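Local structure of type III chaperone protein ShcA (Pseudomonas syringae pv. tomato, 4G6T) at residues F8-T11 against L12-F16; V26-D29 against H30-N34; S46-A50 against R51-L55. The protein probably acts as a type III secretion chaperone of the CesT family, binding an effector protein before its export. One frame throughout, in Å; residues are numbered along the deposited sequence.

Interaction 1 (F8-T11 against L12-F16); sequences FYKT and LLDDF
Lys-10 and Asp-14 lie one helical turn apart and reach over the same side of helix 8-19. Their side chains meet at an angle, not in line. The Lys-10 chain runs extended from its backbone, then bends at its last torsion (chi4 -66°). The bend turns NZ down onto the carboxylate. NZ donates to OD2 of Asp-14 at 2.7 Å in a salt bridge. OD2 accepts with its syn lone pair, the one on the side of OD1. The carboxylate of Asp-14 folds back toward the start of the helix, with CG beside its own backbone N (chi1 -68°). This places CG of Asp-14 3.3 Å from O of Lys-10. The same carbonyl takes the backbone N-H of Asp-14, with N and O 2.7 Å apart. The two residues are therefore joined through both backbone and side chains.

CB of Leu-12 and CB of Leu-13 both pack near O of Tyr-9, 3.4 and 3.5 Å away. N of Leu-13 bonds to O of Tyr-9 at 2.9 Å, and N of Leu-12 bonds to O of Phe-8. Asp-15 repeats the folded-back pose above Thr-11. Its N binds O of Thr-11 at 3.0 Å, while the hydroxyl of Thr-11 turns back to the carbonyl of Leu-7.

The helix has two characters. Tyr-9 and Leu-13 are buried against Cys-47 and Leu-45 of strand 41-48, and Phe-16 against helix 108-127. Lys-10 also packs on an apolar side chain of the other protein's chain. The salt bridge pairs opposite charges at this partly exposed edge. It probably steadies the lysine chain beside the partner and favours the charged form of both groups.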
# COMPACT_ATOMS: atom_id res chain seq x y z
N PHE A 8 12.01 -2.36 10.95
CA PHE A 8 12.28 -3.26 9.84
C PHE A 8 11.55 -2.86 8.54
O PHE A 8 12.10 -2.94 7.47
CB PHE A 8 11.82 -4.66 10.25
CG PHE A 8 12.18 -5.74 9.29
CD1 PHE A 8 13.42 -6.36 9.38
CD2 PHE A 8 11.31 -6.11 8.28
CE1 PHE A 8 13.77 -7.40 8.51
CE2 PHE A 8 11.67 -7.13 7.37
CZ PHE A 8 12.90 -7.76 7.49
N TYR A 9 10.28 -2.46 8.70
CA TYR A 9 9.42 -2.08 7.57
C TYR A 9 9.97 -0.84 6.85
O TYR A 9 10.09 -0.85 5.63
CB TYR A 9 7.99 -1.84 8.03
CG TYR A 9 7.41 -3.06 8.78
CD1 TYR A 9 7.02 -4.20 8.08
CD2 TYR A 9 7.39 -3.09 10.16
CE1 TYR A 9 6.59 -5.32 8.80
CE2 TYR A 9 6.98 -4.19 10.86
CZ TYR A 9 6.59 -5.30 10.16
OH TYR A 9 6.15 -6.41 10.94
N LYS A 10 10.37 0.15 7.64
CA LYS A 10 10.99 1.35 7.06
C LYS A 10 12.26 0.99 6.34
O LYS A 10 12.56 1.47 5.23
CB LYS A 10 11.30 2.35 8.15
CG LYS A 10 12.09 3.52 7.61
CD LYS A 10 12.52 4.52 8.66
CE LYS A 10 13.19 5.73 8.02
NZ LYS A 10 14.48 5.45 7.35
N THR A 11 13.12 0.18 6.94
CA THR A 11 14.34 -0.22 6.29
C THR A 11 14.10 -0.87 4.92
O THR A 11 14.80 -0.64 3.93
CB THR A 11 15.19 -1.12 7.21
OG1 THR A 11 15.31 -0.41 8.45
CG2 THR A 11 16.52 -1.43 6.57
N LEU A 12 13.08 -1.72 4.88
CA LEU A 12 12.70 -2.37 3.65
C LEU A 12 12.24 -1.33 2.64
O LEU A 12 12.61 -1.41 1.46
CB LEU A 12 11.57 -3.39 3.89
CG LEU A 12 10.97 -4.00 2.62
CD1 LEU A 12 11.97 -4.81 1.88
CD2 LEU A 12 9.75 -4.80 3.08
N LEU A 13 11.38 -0.44 3.09
CA LEU A 13 10.85 0.62 2.24
C LEU A 13 11.95 1.51 1.68
O LEU A 13 11.92 1.83 0.47
CB LEU A 13 9.77 1.40 2.91
CG LEU A 13 8.99 2.40 2.03
CD1 LEU A 13 8.30 1.65 0.91
CD2 LEU A 13 7.99 3.15 2.88
N ASP A 14 12.96 1.79 2.53
CA ASP A 14 14.15 2.50 2.01
C ASP A 14 14.92 1.74 0.95
O ASP A 14 15.35 2.34 -0.05
CB ASP A 14 15.11 2.79 3.16
CG ASP A 14 14.57 3.81 4.15
OD1 ASP A 14 13.53 4.49 3.89
OD2 ASP A 14 15.16 3.88 5.30
N ASP A 15 15.10 0.47 1.13
CA ASP A 15 15.78 -0.38 0.14
C ASP A 15 14.96 -0.49 -1.16
O ASP A 15 15.53 -0.54 -2.24
CB ASP A 15 16.06 -1.78 0.69
CG ASP A 15 17.25 -1.80 1.68
OD1 ASP A 15 17.87 -0.74 1.83
OD2 ASP A 15 17.57 -2.87 2.24
N PHE A 16 13.64 -0.56 -1.01
CA PHE A 16 12.73 -0.60 -2.17
C PHE A 16 12.84 0.69 -2.98
O PHE A 16 13.01 0.64 -4.20
CB PHE A 16 11.32 -0.84 -1.62
CG PHE A 16 10.19 -0.78 -2.63
CD1 PHE A 16 9.93 -1.87 -3.42
CD2 PHE A 16 9.36 0.32 -2.67
CE1 PHE A 16 8.85 -1.85 -4.30
CE2 PHE A 16 8.28 0.35 -3.56
CZ PHE A 16 8.05 -0.74 -4.37

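Interaction 2 (V26-D29 against H30-N34); sequences VFDD and HGTCN
The Phe-27 ring turns an edge to Thr-32, whose CA lies in the ring plane. Its CD1 is 3.5 Å from O of Gly-31 and 3.9 Å from CB of Cys-33. Tyr-9 and Leu-13 of helix 8-19 and Leu-45 and Cys-47 of strand 41-48 also pack on this ring. The His-30 ring has O of Asp-29 over one face.

The third flat group, the carboxylate of Asp-28, does the polar work. Its OD1 is met from opposite faces of the carboxylate plane by two backbone N-H groups. N of His-30 lies 2.9 Å and N of Thr-32 3.0 Å from OD1 of Asp-28, both well out of the plane. The His-30 bond closes an Asx turn. CG of Asp-28 sits between its own backbone N and carbonyl carbon (chi1 68°), which tucks the carboxylate inside the bend. OG1 of Thr-32 lies near both carboxylate oxygens; its bond is weak and its acceptor not settled.

The backbone closes round this group. N of Asp-28 binds O of Thr-32 at 2.8 Å, and N of Gly-31 binds O of Asp-28 at 3.0 Å across a type I turn. Gly-31 has a positive phi of 74°, which glycine adopts easily.

On the outside, OD1 of Asp-29 and O of Phe-27 are hydrogen-bonded by polar side chains of the other protein's chain. Within the turn, OD1 of Asp-28 by itself takes two backbone N-H groups. These N-H groups would probably stabilise its negative charge, and they fix the bend leading into strand 32-37.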
# COMPACT_ATOMS: atom_id res chain seq x y z
N VAL A 26 8.08 7.05 2.37
CA VAL A 26 8.03 7.09 3.83
C VAL A 26 6.73 6.57 4.39
O VAL A 26 5.65 6.70 3.81
CB VAL A 26 8.33 8.48 4.42
CG1 VAL A 26 9.64 9.02 3.84
CG2 VAL A 26 7.19 9.41 4.19
N PHE A 27 6.81 5.95 5.56
CA PHE A 27 5.60 5.68 6.29
C PHE A 27 5.21 6.89 7.12
O PHE A 27 6.06 7.46 7.83
CB PHE A 27 5.80 4.47 7.25
CG PHE A 27 5.92 3.16 6.54
CD1 PHE A 27 4.81 2.63 5.89
CD2 PHE A 27 7.09 2.42 6.53
CE1 PHE A 27 4.93 1.46 5.16
CE2 PHE A 27 7.20 1.25 5.79
CZ PHE A 27 6.10 0.75 5.17
N ASP A 28 3.94 7.29 7.07
CA ASP A 28 3.47 8.35 7.94
C ASP A 28 3.27 7.91 9.41
O ASP A 28 3.67 6.82 9.80
CB ASP A 28 2.20 8.97 7.31
CG ASP A 28 0.97 8.03 7.30
OD1 ASP A 28 0.93 7.05 8.03
OD2 ASP A 28 -0.02 8.39 6.58
N ASP A 29 2.73 8.78 10.24
CA ASP A 29 2.56 8.53 11.65
C ASP A 29 1.37 7.63 11.97
O ASP A 29 1.00 7.43 13.12
CB ASP A 29 2.44 9.88 12.41
CG ASP A 29 3.77 10.60 12.57
OD1 ASP A 29 4.86 10.06 12.39
OD2 ASP A 29 3.70 11.77 12.94
N HIS A 30 0.77 7.08 10.91
CA HIS A 30 -0.19 6.00 11.04
C HIS A 30 0.37 4.73 10.48
O HIS A 30 -0.36 3.73 10.35
CB HIS A 30 -1.48 6.36 10.35
CG HIS A 30 -2.19 7.49 11.02
ND1 HIS A 30 -3.10 7.29 11.99
CD2 HIS A 30 -2.08 8.86 10.86
CE1 HIS A 30 -3.56 8.47 12.42
NE2 HIS A 30 -2.93 9.43 11.73
N GLY A 31 1.64 4.70 10.15
CA GLY A 31 2.25 3.48 9.68
C GLY A 31 1.86 3.11 8.26
O GLY A 31 2.05 1.94 7.85
N THR A 32 1.48 4.11 7.44
CA THR A 32 1.05 3.88 6.07
C THR A 32 1.80 4.71 5.07
O THR A 32 2.34 5.80 5.39
CB THR A 32 -0.44 4.10 5.90
OG1 THR A 32 -0.76 5.50 5.98
CG2 THR A 32 -1.21 3.33 6.98
N CYS A 33 1.93 4.15 3.88
CA CYS A 33 2.60 4.80 2.76
C CYS A 33 1.65 4.76 1.58
O CYS A 33 1.53 3.71 0.95
CB CYS A 33 3.90 4.10 2.37
SG CYS A 33 4.75 4.93 0.98
N ASN A 34 1.01 5.89 1.23
CA ASN A 34 0.07 6.00 0.12
C ASN A 34 0.79 6.30 -1.13
O ASN A 34 1.70 7.19 -1.12
CB ASN A 34 -0.92 7.12 0.38
CG ASN A 34 -1.82 6.90 1.54
OD1 ASN A 34 -2.02 5.75 1.97
ND2 ASN A 34 -2.38 7.97 2.08

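Interaction 3 (S46-A50 against R51-L55); sequences SCDYA and RERLL
The first torsion of Asp-48 (chi1 -176°) sets CG beside its carbonyl carbon and swings the carboxylate toward Arg-51 and Arg-53. Arg-53 starts from the paired strand with CG between its backbone N and carbonyl carbon (chi1 54°), then runs extended to NE. Both arginines converge on one oxygen, OD2 of Asp-48. NE of Arg-53 lies 2.8 Å and NH2 3.0 Å from OD2 of Asp-48, a side-on grip. OD2 lies in the guanidinium plane of Arg-53, at its edge. CD2 of Leu-55 rests over one face of that guanidinium.

Arg-51 approaches from the turn. Its NH1 reaches OD2 of Asp-48 at 2.9 Å on the syn side, again edge-on. The carboxylate stands steeply across the Arg-51 guanidinium, their planes 73° apart. OD2 thus accepts three N-H bonds from two arginines. The paired positive charges would probably keep Asp-48 ionised. NH1 of Arg-51 also bonds to the backbone of the other protein's chain, so the network extends to the interface with that chain.

Behind this cluster the strands pair in antiparallel fashion. Ser-46 and Leu-55 exchange two backbone bonds, each 2.8 Å between N of one and O of the other. Cys-47 and Leu-54 form the non-hydrogen-bonded pair next to them, on the face turned to Phe-27. N of Asp-48 binds O of Arg-53 at 2.9 Å, and N of Arg-53 returns to O of Asp-48 at 3.2 Å.

At the tip, Tyr-49 to Glu-52 make a type I turn. Glu-52 has positive phi, and with Arg-53 it stands opposite Asp-48. This is a type I turn with a G1 bulge, a classic way to close a beta hairpin, here between strands 41-48 and 53-59.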
# COMPACT_ATOMS: atom_id res chain seq x y z
N SER A 46 0.77 -0.68 4.49
CA SER A 46 0.37 -0.43 5.86
C SER A 46 1.09 -1.40 6.79
O SER A 46 1.03 -2.62 6.54
CB SER A 46 -1.14 -0.56 6.04
OG SER A 46 -1.63 -0.17 7.31
N CYS A 47 1.74 -0.88 7.83
CA CYS A 47 2.50 -1.73 8.72
C CYS A 47 1.62 -2.22 9.85
O CYS A 47 1.11 -1.41 10.62
CB CYS A 47 3.65 -0.91 9.36
SG CYS A 47 4.86 -0.38 8.18
N ASP A 48 1.45 -3.53 9.98
CA ASP A 48 0.69 -4.05 11.08
C ASP A 48 1.69 -4.63 12.08
O ASP A 48 2.07 -5.80 12.00
CB ASP A 48 -0.31 -5.08 10.60
CG ASP A 48 -1.20 -5.59 11.71
OD1 ASP A 48 -0.95 -5.28 12.89
OD2 ASP A 48 -2.17 -6.34 11.38
N TYR A 49 2.16 -3.80 12.97
CA TYR A 49 3.30 -4.16 13.82
C TYR A 49 2.92 -5.29 14.76
O TYR A 49 3.72 -6.20 14.90
CB TYR A 49 3.78 -2.97 14.66
CG TYR A 49 4.05 -1.66 13.90
CD1 TYR A 49 5.19 -1.51 13.09
CD2 TYR A 49 3.15 -0.64 13.96
CE1 TYR A 49 5.40 -0.34 12.37
CE2 TYR A 49 3.37 0.50 13.23
CZ TYR A 49 4.50 0.66 12.50
OH TYR A 49 4.71 1.85 11.78
N ALA A 50 1.72 -5.21 15.32
CA ALA A 50 1.26 -6.18 16.31
C ALA A 50 1.18 -7.56 15.73
O ALA A 50 1.51 -8.56 16.42
CB ALA A 50 -0.07 -5.74 16.88
N ARG A 51 0.78 -7.68 14.46
CA ARG A 51 0.66 -8.97 13.81
C ARG A 51 1.81 -9.31 12.90
O ARG A 51 1.77 -10.30 12.19
CB ARG A 51 -0.71 -9.06 13.08
CG ARG A 51 -1.92 -8.64 13.92
CD ARG A 51 -3.25 -8.87 13.22
NE ARG A 51 -4.43 -8.40 13.99
CZ ARG A 51 -4.85 -7.14 14.07
NH1 ARG A 51 -4.23 -6.14 13.43
NH2 ARG A 51 -5.93 -6.84 14.80
N GLU A 52 2.87 -8.49 12.92
CA GLU A 52 4.09 -8.79 12.21
C GLU A 52 3.82 -9.08 10.75
O GLU A 52 4.25 -10.01 10.18
CB GLU A 52 4.88 -9.91 12.90
CG GLU A 52 5.27 -9.52 14.32
CD GLU A 52 6.13 -10.58 15.02
OE1 GLU A 52 7.22 -10.92 14.52
OE2 GLU A 52 5.69 -11.05 16.10
N ARG A 53 3.20 -8.10 10.09
CA ARG A 53 2.93 -8.26 8.67
C ARG A 53 2.84 -6.88 7.99
O ARG A 53 2.48 -5.90 8.65
CB ARG A 53 1.58 -9.05 8.43
CG ARG A 53 0.38 -8.46 9.13
CD ARG A 53 -0.96 -9.23 8.97
NE ARG A 53 -2.01 -8.39 9.44
CZ ARG A 53 -3.27 -8.38 8.95
NH1 ARG A 53 -3.61 -9.20 7.97
NH2 ARG A 53 -4.08 -7.48 9.40
N LEU A 54 3.12 -6.88 6.71
CA LEU A 54 2.94 -5.69 5.88
C LEU A 54 1.73 -5.94 5.00
O LEU A 54 1.64 -6.98 4.34
CB LEU A 54 4.17 -5.49 5.05
CG LEU A 54 4.19 -4.21 4.16
CD1 LEU A 54 4.20 -2.92 5.01
CD2 LEU A 54 5.32 -4.24 3.12
N LEU A 55 0.85 -4.96 4.95
CA LEU A 55 -0.34 -5.05 4.07
C LEU A 55 -0.15 -4.20 2.85
O LEU A 55 0.29 -3.05 2.99
CB LEU A 55 -1.57 -4.66 4.80
CG LEU A 55 -1.87 -5.50 6.06
CD1 LEU A 55 -2.84 -4.82 6.98
CD2 LEU A 55 -2.28 -6.87 5.59

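The three contacts follow one another along the chain. None nests in or crosses another. Interaction 1 lies within helix 8-19. Interaction 2 closes the bend that leads from the loop after the helix into strand 32-37. Interaction 3 closes the hairpin between strands 41-48 and 53-59. They converge in space. Leu-13 of the helix packs on Phe-27, with CD2 3.6 Å from CE2. Tyr-9 CB meets Cys-47 SG, and the Tyr-9 hydroxyl lies by Glu-52. Strands 32-37 and 41-48 are sheet neighbours, and O of Gly-31 probably accepts from N of Cys-47. Together they tie the N-terminal helix to the neighbouring strands 32-37, 41-48 and 53-59 of the antiparallel sheet.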